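Local coordinates for protein polyketide synthase PksR (Bacillus subtilis, PDB 4U3V) that takes part in assembling the antibiotic polyketide bacillaene, this piece of it being a double-hotdog enoyl-isomerase domain of a trans-acyltransferase polyketide synthase, at residues A[93-98]-A[112-117]; A[144-149]-A[176-181]; A[65-70]-A[236-241]; A[245-250]-A[265-270]. All blocks are in the same frame, centred on the assembly; numbering follows the deposited sequence.

Contact 1: residues A[93-98]-A[112-117]; sequences ETIELQ and IMYREP
The guanidinium of R115 is met by E96 at its edge: OE2 of E96 lies in the guanidinium plane, 3.2 Å from NH1 of R115, and the N-H points almost straight at it (174°). The carboxylate takes this salt bridge on the syn side of OE2, with its own plane turned 50° from that of the guanidinium. The other oxygen, OE1, makes a weak bond to the same NH1. The Y114 ring has the I95 methyl CG2 at its edge, near the ring plane; the two side chains run alongside each other, and I95 CG2 also touches Y114 CB at 3.8 Å. With CG anti to the backbone N (chi1 -172°), R115 rises beside E96, and its chain bends at chi3 to bring NH1 to the carboxylate. Between these two sets of side chains the antiparallel strands pair through the backbone. Q98 and M113 form a hydrogen-bonded pair, Q98 N to M113 O and M113 N to Q98 O both 2.9 Å, whereas L97 and Y114 are a non-hydrogen-bonded pair. R115 N reaches E96 O at 3.0 Å. The L97 and Y114 side chains share a sheet face with I112, whose CG2 lies 4.2 Å from L97 CD2; Y58 and L61 of helix 56-69 cover L97 and I112 there. This hairpin thus has two unlike faces in the N-terminal hotdog fold: an apolar one turned to the central helix, and an opposite one carrying the E96-R115 pair, where W122 also packs on R115 and the bridge probably neutralises both charges at a partly exposed surface.

Contact 2: residues A[144-149]-A[176-181]; sequences NVKHSL and HLYRDH
K146 has CG anti to its backbone nitrogen (chi1 -158°), which swings the aliphatic chain across the ring of Y178; Y178 in turn holds its ring beside its own backbone N (chi1 -52°), on the side of the strand that faces the helix. The result is a CH-pi contact, with K146 CG 3.6 Å from the ring centroid and 13° from the ring normal, nearly over the centre. Further out, CD passes over CZ, and CE comes to 3.3 Å from the Y178 hydroxyl OH. The ammonium continues to a salt bridge with E143, so this face of the ring is met by methylenes, with the ammonium beyond its rim. L149, just past the helix, points at the strand: its CB rests on Y178 CB at 3.7 Å, its CD1 on the Y178 carbonyl, and its CD2 on the carboxylate of D180, with CD2 to CG at 3.4 Å. A water links the two segments, giving a hydrogen bond to D180 OD2 (2.7 Å) and a weak one to S148 O. The other oxygen, OD1, accepts from the backbone N atoms of K182 and S183, in the turn that leads to strand 183-190. The contact thus lays the end of helix 142-147 on strand 174-180 of the C-terminal hotdog fold, with W248 of strand 247-257 touching both K146 and Y178, and L185 of strand 183-190 packed against L149.

Contact 3: residues A[65-70]-A[236-241]; sequences AFFNLF and IQFTKQ
Helix 65-69 and strand 236-239 run at 54° to each other, their axes 11.3 Å apart at the closest, a gap wide enough for whole aromatic side chains. F238 reaches across it from the strand, F66 and F67 from the helix. The F238 ring presents an edge to both phenylalanines of the helix, standing nearly perpendicular to F66 (84°) and F67 (90°) in two offset edge-to-face pairs, with centroids 5.3 and 5.4 Å away. Atom CE1 of F238 is central to both, 3.6 Å from F66 CD2 and 3.5 Å from F67 CZ. F238 holds CG between its backbone N and carbonyl carbon, which sends the ring off the strand to the helix. The chain of K240, just after the strand, bends at chi3 and chi4, curling NZ back over one face of F67, 4.0 Å from the ring centroid, in a cation-pi contact; the fit of its aliphatic part is doubtful. T239 OG1 accepts from Q241 N, an ST turn that shapes the chain beyond the strand. C130 of strand 121-132 packs on F66, and I78 of strand 75-83 on F238. This aromatic cluster joins the helix of the N-terminal hotdog to a strand of the C-terminal one, consistent with two hotdogs packed side by side in a double-hotdog fold.

Contact 4: residues A[245-250]-A[265-270]; sequences GDCWLL and VDVINE
L250 N gives D266 O a 2.9 Å hydrogen bond, and D266 N returns another to L250 O. W248 and I268 pair in the same way, with W248 N to I268 O at 3.0 Å, so four backbone bonds flank the non-hydrogen-bonded pair L249 and V267. Side chains alternate between the two faces of this antiparallel hairpin. On one, L249 and V267 lie side by side and point the same way: L249 keeps CG beside its backbone N (chi1 -52°), and from there its CD2 meets V267 CG2 at 3.7 Å, while C247 SG touches V267 CG1 at 4.1 Å; M207 of helix 205-219 covers L249 and V267. On the other, I268 CD1 reaches L250 CB at 3.8 Å, and W248 and I268 stand with I142 of helix 142-147 over them. At the end of the hairpin D246 and E270 bring like charges together, D246 OD2 4.2 Å from E270 OE2, although E270 is poorly ordered. D246 OD1 is held in a salt bridge by R189, and E270 has a long, weak ion pair with K187. The hairpin of the C-terminal hotdog fold is therefore held by backbone bonds and apolar contacts on both faces, while nearby basic groups probably offset the repulsion between the two acids.

Overall arrangement
From the N terminus, helix 56-69 supplies the first half of contact 3, which stays open until strand 230-239 closes it across more than 160 residues. Nested inside that long loop are contact 1, the hairpin of strands 94-102 and 108-116 in the N-terminal hotdog, and then contact 2, where helix 142-147 meets strand 174-180. Contact 4 follows contact 3 directly in sequence and closes a short hairpin of the C-terminal hotdog. Contacts 1 and 2 lie on opposite sides of the chain's centre, their centres about 40 Å apart; contacts 2 and 4 touch. Contact 3 ties the two hotdogs together.

Contact 1: residues A[93-98]-A[112-117]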
# COMPACT_ATOMS: atom_id res chain seq x y z
N GLU A 93 -20.28 -13.18 -3.20
CA GLU A 93 -19.72 -13.12 -1.84
C GLU A 93 -19.45 -11.70 -1.33
O GLU A 93 -19.15 -10.75 -2.12
CB GLU A 93 -18.43 -13.93 -1.73
CG GLU A 93 -18.62 -15.42 -1.99
CD GLU A 93 -17.35 -16.22 -1.86
OE1 GLU A 93 -16.24 -15.62 -1.91
OE2 GLU A 93 -17.48 -17.46 -1.67
N THR A 94 -19.53 -11.57 -0.01
CA THR A 94 -19.09 -10.36 0.68
C THR A 94 -18.18 -10.82 1.79
O THR A 94 -18.57 -11.66 2.59
CB THR A 94 -20.28 -9.55 1.25
OG1 THR A 94 -21.11 -9.06 0.19
CG2 THR A 94 -19.76 -8.33 2.05
N ILE A 95 -16.93 -10.34 1.79
CA ILE A 95 -15.96 -10.72 2.81
C ILE A 95 -15.79 -9.63 3.86
O ILE A 95 -15.53 -8.48 3.52
CB ILE A 95 -14.55 -10.91 2.20
CG1 ILE A 95 -14.59 -11.93 1.06
CG2 ILE A 95 -13.55 -11.27 3.30
CD1 ILE A 95 -15.48 -13.12 1.31
N GLU A 96 -15.85 -10.02 5.14
CA GLU A 96 -15.67 -9.09 6.25
C GLU A 96 -14.21 -9.16 6.65
O GLU A 96 -13.64 -10.25 6.74
CB GLU A 96 -16.51 -9.55 7.46
CG GLU A 96 -18.01 -9.63 7.28
CD GLU A 96 -18.68 -10.28 8.51
OE1 GLU A 96 -18.73 -9.63 9.57
OE2 GLU A 96 -19.03 -11.47 8.44
N LEU A 97 -13.60 -8.00 6.92
CA LEU A 97 -12.30 -7.90 7.53
C LEU A 97 -12.37 -7.15 8.85
O LEU A 97 -13.12 -6.22 8.99
CB LEU A 97 -11.34 -7.15 6.61
CG LEU A 97 -10.73 -7.98 5.49
CD1 LEU A 97 -11.78 -8.18 4.42
CD2 LEU A 97 -9.49 -7.26 4.96
N GLN A 98 -11.56 -7.57 9.83
CA GLN A 98 -11.47 -6.85 11.10
C GLN A 98 -9.99 -6.73 11.41
O GLN A 98 -9.20 -7.63 11.09
CB GLN A 98 -12.17 -7.64 12.23
CG GLN A 98 -13.69 -7.54 12.17
CD GLN A 98 -14.42 -8.21 13.33
OE1 GLN A 98 -13.80 -8.82 14.21
NE2 GLN A 98 -15.74 -8.19 13.28
N ILE A 112 -5.02 -8.74 11.17
CA ILE A 112 -6.08 -8.45 10.22
C ILE A 112 -6.65 -9.78 9.78
O ILE A 112 -5.99 -10.56 9.08
CB ILE A 112 -5.54 -7.72 8.96
CG1 ILE A 112 -4.66 -6.51 9.32
CG2 ILE A 112 -6.70 -7.31 8.08
CD1 ILE A 112 -5.27 -5.59 10.32
N MET A 113 -7.92 -10.01 10.14
CA MET A 113 -8.57 -11.30 9.89
C MET A 113 -9.68 -11.08 8.89
O MET A 113 -10.26 -10.00 8.80
CB MET A 113 -9.21 -11.83 11.19
CG MET A 113 -8.33 -11.71 12.43
SD MET A 113 -7.09 -13.01 12.38
CE MET A 113 -8.06 -14.51 12.65
N TYR A 114 -10.00 -12.14 8.14
CA TYR A 114 -11.15 -12.10 7.29
C TYR A 114 -12.01 -13.32 7.52
O TYR A 114 -11.54 -14.34 8.03
CB TYR A 114 -10.74 -12.05 5.81
CG TYR A 114 -10.20 -13.36 5.25
CD1 TYR A 114 -10.97 -14.14 4.42
CD2 TYR A 114 -8.92 -13.77 5.58
CE1 TYR A 114 -10.46 -15.32 3.90
CE2 TYR A 114 -8.40 -14.95 5.07
CZ TYR A 114 -9.18 -15.71 4.24
OH TYR A 114 -8.66 -16.86 3.73
N ARG A 115 -13.28 -13.18 7.20
CA ARG A 115 -14.22 -14.25 7.51
C ARG A 115 -14.45 -15.02 6.24
O ARG A 115 -15.05 -14.52 5.29
CB ARG A 115 -15.51 -13.69 8.10
CG ARG A 115 -16.47 -14.75 8.62
CD ARG A 115 -17.60 -14.07 9.38
NE ARG A 115 -17.52 -14.35 10.81
CZ ARG A 115 -18.07 -13.60 11.78
NH1 ARG A 115 -18.66 -12.44 11.50
NH2 ARG A 115 -17.93 -13.97 13.04
N GLU A 116 -13.89 -16.23 6.23
CA GLU A 116 -13.91 -17.14 5.08
C GLU A 116 -15.34 -17.59 4.87
O GLU A 116 -15.92 -18.23 5.73
CB GLU A 116 -13.06 -18.35 5.45
CG GLU A 116 -12.63 -19.25 4.32
CD GLU A 116 -11.73 -20.36 4.82
OE1 GLU A 116 -12.07 -20.97 5.86
OE2 GLU A 116 -10.66 -20.58 4.23
N PRO A 117 -15.96 -17.16 3.75
CA PRO A 117 -17.40 -17.45 3.60
C PRO A 117 -17.73 -18.95 3.57
O PRO A 117 -18.79 -19.35 4.05
CB PRO A 117 -17.78 -16.76 2.29
CG PRO A 117 -16.70 -15.77 2.04
CD PRO A 117 -15.44 -16.35 2.64

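Contact 2: residues A[144-149]-A[176-181]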
# COMPACT_ATOMS: atom_id res chain seq x y z
N ASN A 144 14.76 18.81 -8.68
CA ASN A 144 16.13 18.33 -8.58
C ASN A 144 16.22 16.83 -8.88
O ASN A 144 16.95 16.41 -9.77
CB ASN A 144 16.61 18.56 -7.16
CG ASN A 144 18.01 19.07 -7.13
OD1 ASN A 144 18.97 18.31 -7.21
ND2 ASN A 144 18.15 20.39 -7.05
N VAL A 145 15.45 16.05 -8.13
CA VAL A 145 15.40 14.61 -8.37
C VAL A 145 15.05 14.27 -9.82
O VAL A 145 15.70 13.44 -10.45
CB VAL A 145 14.44 13.92 -7.36
CG1 VAL A 145 14.35 12.43 -7.65
CG2 VAL A 145 14.92 14.14 -5.94
N LYS A 146 14.00 14.90 -10.35
CA LYS A 146 13.52 14.72 -11.71
C LYS A 146 14.59 14.92 -12.78
O LYS A 146 14.67 14.18 -13.76
CB LYS A 146 12.41 15.76 -11.91
CG LYS A 146 11.41 15.49 -13.00
CD LYS A 146 10.13 16.20 -12.62
CE LYS A 146 9.67 17.15 -13.72
NZ LYS A 146 8.45 17.89 -13.28
N HIS A 147 15.36 15.99 -12.63
CA HIS A 147 16.41 16.35 -13.59
C HIS A 147 17.34 15.21 -13.92
O HIS A 147 17.71 15.03 -15.08
CB HIS A 147 17.17 17.57 -13.06
CG HIS A 147 18.39 17.95 -13.86
ND1 HIS A 147 18.30 18.50 -15.09
CD2 HIS A 147 19.74 17.90 -13.54
CE1 HIS A 147 19.55 18.74 -15.55
NE2 HIS A 147 20.43 18.39 -14.59
N SER A 148 17.68 14.38 -12.93
CA SER A 148 18.63 13.28 -13.14
C SER A 148 18.02 11.96 -13.65
O SER A 148 18.75 11.03 -14.04
CB SER A 148 19.50 13.03 -11.90
OG SER A 148 18.73 13.13 -10.71
N LEU A 149 16.70 11.91 -13.74
CA LEU A 149 15.98 10.70 -14.16
C LEU A 149 15.46 10.84 -15.58
O LEU A 149 15.47 11.94 -16.14
CB LEU A 149 14.80 10.41 -13.18
CG LEU A 149 15.25 10.34 -11.72
CD1 LEU A 149 14.04 10.21 -10.81
CD2 LEU A 149 16.18 9.15 -11.53
N HIS A 176 2.64 10.68 -14.03
CA HIS A 176 4.00 10.85 -14.58
C HIS A 176 4.95 9.89 -13.92
O HIS A 176 4.82 9.63 -12.73
CB HIS A 176 4.50 12.26 -14.31
CG HIS A 176 3.60 13.35 -14.84
ND1 HIS A 176 2.46 13.72 -14.21
CD2 HIS A 176 3.73 14.21 -15.94
CE1 HIS A 176 1.88 14.74 -14.89
NE2 HIS A 176 2.67 15.04 -15.94
N LEU A 177 5.94 9.43 -14.68
CA LEU A 177 7.04 8.58 -14.14
C LEU A 177 8.39 9.08 -14.65
O LEU A 177 8.55 9.29 -15.85
CB LEU A 177 6.87 7.16 -14.65
CG LEU A 177 5.62 6.46 -14.07
CD1 LEU A 177 5.44 5.15 -14.79
CD2 LEU A 177 5.86 6.21 -12.59
N TYR A 178 9.38 9.09 -13.78
CA TYR A 178 10.77 9.34 -14.17
C TYR A 178 11.63 8.29 -13.48
O TYR A 178 11.54 8.13 -12.27
CB TYR A 178 11.19 10.71 -13.67
CG TYR A 178 10.23 11.81 -14.08
CD1 TYR A 178 10.52 12.65 -15.16
CD2 TYR A 178 9.08 12.05 -13.34
CE1 TYR A 178 9.65 13.67 -15.52
CE2 TYR A 178 8.22 13.10 -13.66
CZ TYR A 178 8.50 13.89 -14.76
OH TYR A 178 7.62 14.92 -15.10
N ARG A 179 12.54 7.67 -14.22
CA ARG A 179 13.15 6.41 -13.78
C ARG A 179 14.64 6.40 -14.00
O ARG A 179 15.12 7.01 -14.95
CB ARG A 179 12.56 5.27 -14.61
CG ARG A 179 12.97 3.88 -14.15
CD ARG A 179 12.16 2.83 -14.92
NE ARG A 179 12.53 2.77 -16.35
CZ ARG A 179 11.86 2.09 -17.27
NH1 ARG A 179 10.81 1.32 -16.95
NH2 ARG A 179 12.26 2.12 -18.54
N ASP A 180 15.38 5.68 -13.14
CA ASP A 180 16.72 5.24 -13.51
C ASP A 180 16.98 3.85 -12.92
O ASP A 180 16.03 3.23 -12.41
CB ASP A 180 17.81 6.26 -13.07
CG ASP A 180 18.06 6.30 -11.58
OD1 ASP A 180 17.45 5.51 -10.84
OD2 ASP A 180 18.91 7.11 -11.11
N HIS A 181 18.20 3.34 -13.05
CA HIS A 181 18.49 1.98 -12.64
C HIS A 181 18.22 1.64 -11.20
O HIS A 181 18.25 0.44 -10.83
CB HIS A 181 19.95 1.61 -13.00
CG HIS A 181 20.99 2.37 -12.19
ND1 HIS A 181 21.30 3.67 -12.44
CD2 HIS A 181 21.79 1.98 -11.11
CE1 HIS A 181 22.18 4.10 -11.52
NE2 HIS A 181 22.49 3.07 -10.71
O HOH W 1 20.60 9.06 -12.03

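Contact 3: residues A[65-70]-A[236-241]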
# COMPACT_ATOMS: atom_id res chain seq x y z
N ALA A 65 -6.48 0.88 12.88
CA ALA A 65 -6.47 0.20 14.16
C ALA A 65 -5.56 0.95 15.12
O ALA A 65 -5.91 1.13 16.28
CB ALA A 65 -6.03 -1.23 14.03
N PHE A 66 -4.43 1.44 14.61
CA PHE A 66 -3.61 2.36 15.44
C PHE A 66 -4.34 3.61 15.97
O PHE A 66 -4.25 3.92 17.17
CB PHE A 66 -2.33 2.78 14.68
CG PHE A 66 -1.56 3.88 15.38
CD1 PHE A 66 -0.64 3.57 16.36
CD2 PHE A 66 -1.85 5.22 15.11
CE1 PHE A 66 0.06 4.57 17.01
CE2 PHE A 66 -1.16 6.24 15.77
CZ PHE A 66 -0.23 5.89 16.73
N PHE A 67 -4.97 4.38 15.08
CA PHE A 67 -5.66 5.61 15.47
C PHE A 67 -6.85 5.37 16.39
O PHE A 67 -7.14 6.19 17.27
CB PHE A 67 -6.07 6.40 14.24
CG PHE A 67 -4.93 7.11 13.58
CD1 PHE A 67 -3.97 7.79 14.34
CD2 PHE A 67 -4.79 7.10 12.20
CE1 PHE A 67 -2.93 8.46 13.72
CE2 PHE A 67 -3.76 7.78 11.58
CZ PHE A 67 -2.82 8.46 12.34
N ASN A 68 -7.45 4.18 16.27
CA ASN A 68 -8.53 3.73 17.16
C ASN A 68 -8.04 3.45 18.57
O ASN A 68 -8.74 3.74 19.55
CB ASN A 68 -9.18 2.46 16.59
CG ASN A 68 -10.53 2.16 17.21
OD1 ASN A 68 -11.49 2.90 17.02
ND2 ASN A 68 -10.61 1.04 17.92
N LEU A 69 -6.83 2.89 18.66
CA LEU A 69 -6.16 2.58 19.92
C LEU A 69 -5.54 3.83 20.57
O LEU A 69 -5.61 4.03 21.78
CB LEU A 69 -5.07 1.55 19.65
CG LEU A 69 -4.76 0.42 20.62
CD1 LEU A 69 -5.96 0.09 21.49
CD2 LEU A 69 -4.28 -0.80 19.84
N PHE A 70 -5.02 4.73 19.74
CA PHE A 70 -4.38 5.95 20.23
C PHE A 70 -5.04 7.19 19.62
O PHE A 70 -4.43 7.91 18.83
CB PHE A 70 -2.89 5.93 19.93
CG PHE A 70 -2.18 4.69 20.42
CD1 PHE A 70 -1.64 4.64 21.71
CD2 PHE A 70 -2.01 3.59 19.59
CE1 PHE A 70 -0.97 3.52 22.15
CE2 PHE A 70 -1.31 2.47 20.03
CZ PHE A 70 -0.80 2.43 21.31
N ILE A 236 6.03 1.58 8.31
CA ILE A 236 5.35 2.73 7.77
C ILE A 236 5.35 3.80 8.82
O ILE A 236 5.05 3.51 9.98
CB ILE A 236 3.86 2.39 7.44
CG1 ILE A 236 3.79 1.05 6.68
CG2 ILE A 236 3.20 3.57 6.73
CD1 ILE A 236 2.38 0.63 6.28
N GLN A 237 5.70 5.02 8.45
CA GLN A 237 5.56 6.17 9.37
C GLN A 237 4.55 7.12 8.82
O GLN A 237 4.69 7.60 7.71
CB GLN A 237 6.90 6.93 9.51
CG GLN A 237 8.10 6.05 9.80
CD GLN A 237 9.38 6.87 9.98
OE1 GLN A 237 9.50 7.97 9.44
NE2 GLN A 237 10.34 6.31 10.68
N PHE A 238 3.53 7.45 9.61
CA PHE A 238 2.39 8.16 9.07
C PHE A 238 1.84 9.18 10.09
O PHE A 238 2.13 9.09 11.27
CB PHE A 238 1.28 7.13 8.72
CG PHE A 238 0.90 6.26 9.87
CD1 PHE A 238 -0.11 6.69 10.74
CD2 PHE A 238 1.58 5.07 10.16
CE1 PHE A 238 -0.41 5.94 11.85
CE2 PHE A 238 1.23 4.28 11.25
CZ PHE A 238 0.26 4.77 12.14
N THR A 239 1.04 10.11 9.57
CA THR A 239 0.24 11.06 10.39
C THR A 239 -1.26 10.97 10.11
O THR A 239 -1.69 10.28 9.18
CB THR A 239 0.65 12.52 10.15
OG1 THR A 239 0.03 13.03 8.96
CG2 THR A 239 2.17 12.62 10.01
N LYS A 240 -2.04 11.72 10.90
CA LYS A 240 -3.49 11.75 10.78
C LYS A 240 -3.94 12.71 9.69
O LYS A 240 -5.10 12.70 9.32
CB LYS A 240 -4.11 12.18 12.11
CG LYS A 240 -4.35 11.06 13.10
CD LYS A 240 -5.25 11.50 14.25
CE LYS A 240 -6.73 11.35 13.90
NZ LYS A 240 -7.17 9.92 13.92
N GLN A 241 -3.06 13.60 9.23
CA GLN A 241 -3.44 14.53 8.17
C GLN A 241 -3.56 13.84 6.82
O GLN A 241 -2.58 13.37 6.24
CB GLN A 241 -2.47 15.72 8.08
CG GLN A 241 -2.95 16.82 7.14
CD GLN A 241 -4.35 17.32 7.46
OE1 GLN A 241 -4.55 18.09 8.40
NE2 GLN A 241 -5.33 16.90 6.66

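Contact 4: residues A[245-250]-A[265-270]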
# COMPACT_ATOMS: atom_id res chain seq x y z
N GLY A 245 -5.28 14.48 -3.31
CA GLY A 245 -4.95 15.29 -4.48
C GLY A 245 -3.65 14.82 -5.09
O GLY A 245 -3.35 13.62 -5.09
N ASP A 246 -2.87 15.76 -5.61
CA ASP A 246 -1.62 15.42 -6.27
C ASP A 246 -0.52 15.21 -5.25
O ASP A 246 -0.39 15.97 -4.29
CB ASP A 246 -1.21 16.51 -7.26
CG ASP A 246 -2.09 16.55 -8.48
OD1 ASP A 246 -3.01 15.70 -8.61
OD2 ASP A 246 -1.86 17.43 -9.34
N CYS A 247 0.30 14.19 -5.48
CA CYS A 247 1.50 14.04 -4.72
C CYS A 247 2.47 13.14 -5.48
O CYS A 247 2.18 12.69 -6.59
CB CYS A 247 1.20 13.46 -3.34
SG CYS A 247 0.40 11.84 -3.37
N TRP A 248 3.68 13.06 -4.93
CA TRP A 248 4.77 12.34 -5.59
C TRP A 248 5.22 11.17 -4.74
O TRP A 248 5.09 11.19 -3.53
CB TRP A 248 5.96 13.28 -5.76
CG TRP A 248 5.68 14.44 -6.69
CD1 TRP A 248 5.05 15.65 -6.37
CD2 TRP A 248 6.01 14.54 -8.11
NE1 TRP A 248 4.95 16.45 -7.48
CE2 TRP A 248 5.52 15.85 -8.55
CE3 TRP A 248 6.59 13.69 -9.04
CZ2 TRP A 248 5.68 16.30 -9.86
CZ3 TRP A 248 6.81 14.18 -10.34
CH2 TRP A 248 6.35 15.46 -10.74
N LEU A 249 5.70 10.12 -5.40
CA LEU A 249 6.31 8.98 -4.66
C LEU A 249 7.76 8.89 -5.18
O LEU A 249 7.95 8.76 -6.39
CB LEU A 249 5.58 7.66 -5.01
CG LEU A 249 4.06 7.63 -4.88
CD1 LEU A 249 3.53 6.25 -5.32
CD2 LEU A 249 3.77 7.89 -3.41
N LEU A 250 8.73 8.86 -4.27
CA LEU A 250 10.12 8.69 -4.66
C LEU A 250 10.51 7.33 -4.09
O LEU A 250 10.49 7.10 -2.87
CB LEU A 250 10.97 9.82 -4.04
CG LEU A 250 12.49 9.64 -4.19
CD1 LEU A 250 12.86 9.35 -5.63
CD2 LEU A 250 13.20 10.88 -3.68
N VAL A 265 10.09 4.04 0.19
CA VAL A 265 9.14 4.87 -0.53
C VAL A 265 8.88 6.12 0.29
O VAL A 265 8.40 6.01 1.42
CB VAL A 265 7.78 4.17 -0.73
CG1 VAL A 265 6.85 5.09 -1.51
CG2 VAL A 265 7.94 2.84 -1.45
N ASP A 266 9.19 7.28 -0.28
CA ASP A 266 8.79 8.57 0.35
C ASP A 266 7.66 9.23 -0.44
O ASP A 266 7.72 9.43 -1.65
CB ASP A 266 9.98 9.55 0.43
CG ASP A 266 11.02 9.16 1.48
OD1 ASP A 266 10.66 8.62 2.54
OD2 ASP A 266 12.21 9.47 1.27
N VAL A 267 6.60 9.60 0.28
CA VAL A 267 5.51 10.30 -0.34
C VAL A 267 5.71 11.80 -0.03
O VAL A 267 5.96 12.13 1.12
CB VAL A 267 4.16 9.91 0.32
CG1 VAL A 267 3.06 10.60 -0.44
CG2 VAL A 267 3.98 8.38 0.26
N ILE A 268 5.65 12.62 -1.07
CA ILE A 268 6.02 14.05 -0.97
C ILE A 268 4.86 14.91 -1.46
O ILE A 268 4.19 14.58 -2.44
CB ILE A 268 7.28 14.32 -1.81
CG1 ILE A 268 8.35 13.28 -1.48
CG2 ILE A 268 7.78 15.76 -1.64
CD1 ILE A 268 9.15 12.82 -2.69
N ASN A 269 4.58 16.02 -0.76
CA ASN A 269 3.51 16.91 -1.20
C ASN A 269 3.99 17.90 -2.25
O ASN A 269 5.14 17.81 -2.73
CB ASN A 269 2.88 17.63 -0.00
CG ASN A 269 3.87 18.49 0.75
OD1 ASN A 269 4.94 18.84 0.23
ND2 ASN A 269 3.53 18.84 1.98
N GLU A 270 3.11 18.80 -2.68
CA GLU A 270 3.45 19.73 -3.75
C GLU A 270 4.22 20.93 -3.21
O GLU A 270 4.46 21.90 -3.93
CB GLU A 270 2.22 20.12 -4.56
CG GLU A 270 1.79 19.03 -5.53
CD GLU A 270 1.00 19.56 -6.72
OE1 GLU A 270 -0.14 20.03 -6.51
OE2 GLU A 270 1.49 19.46 -7.86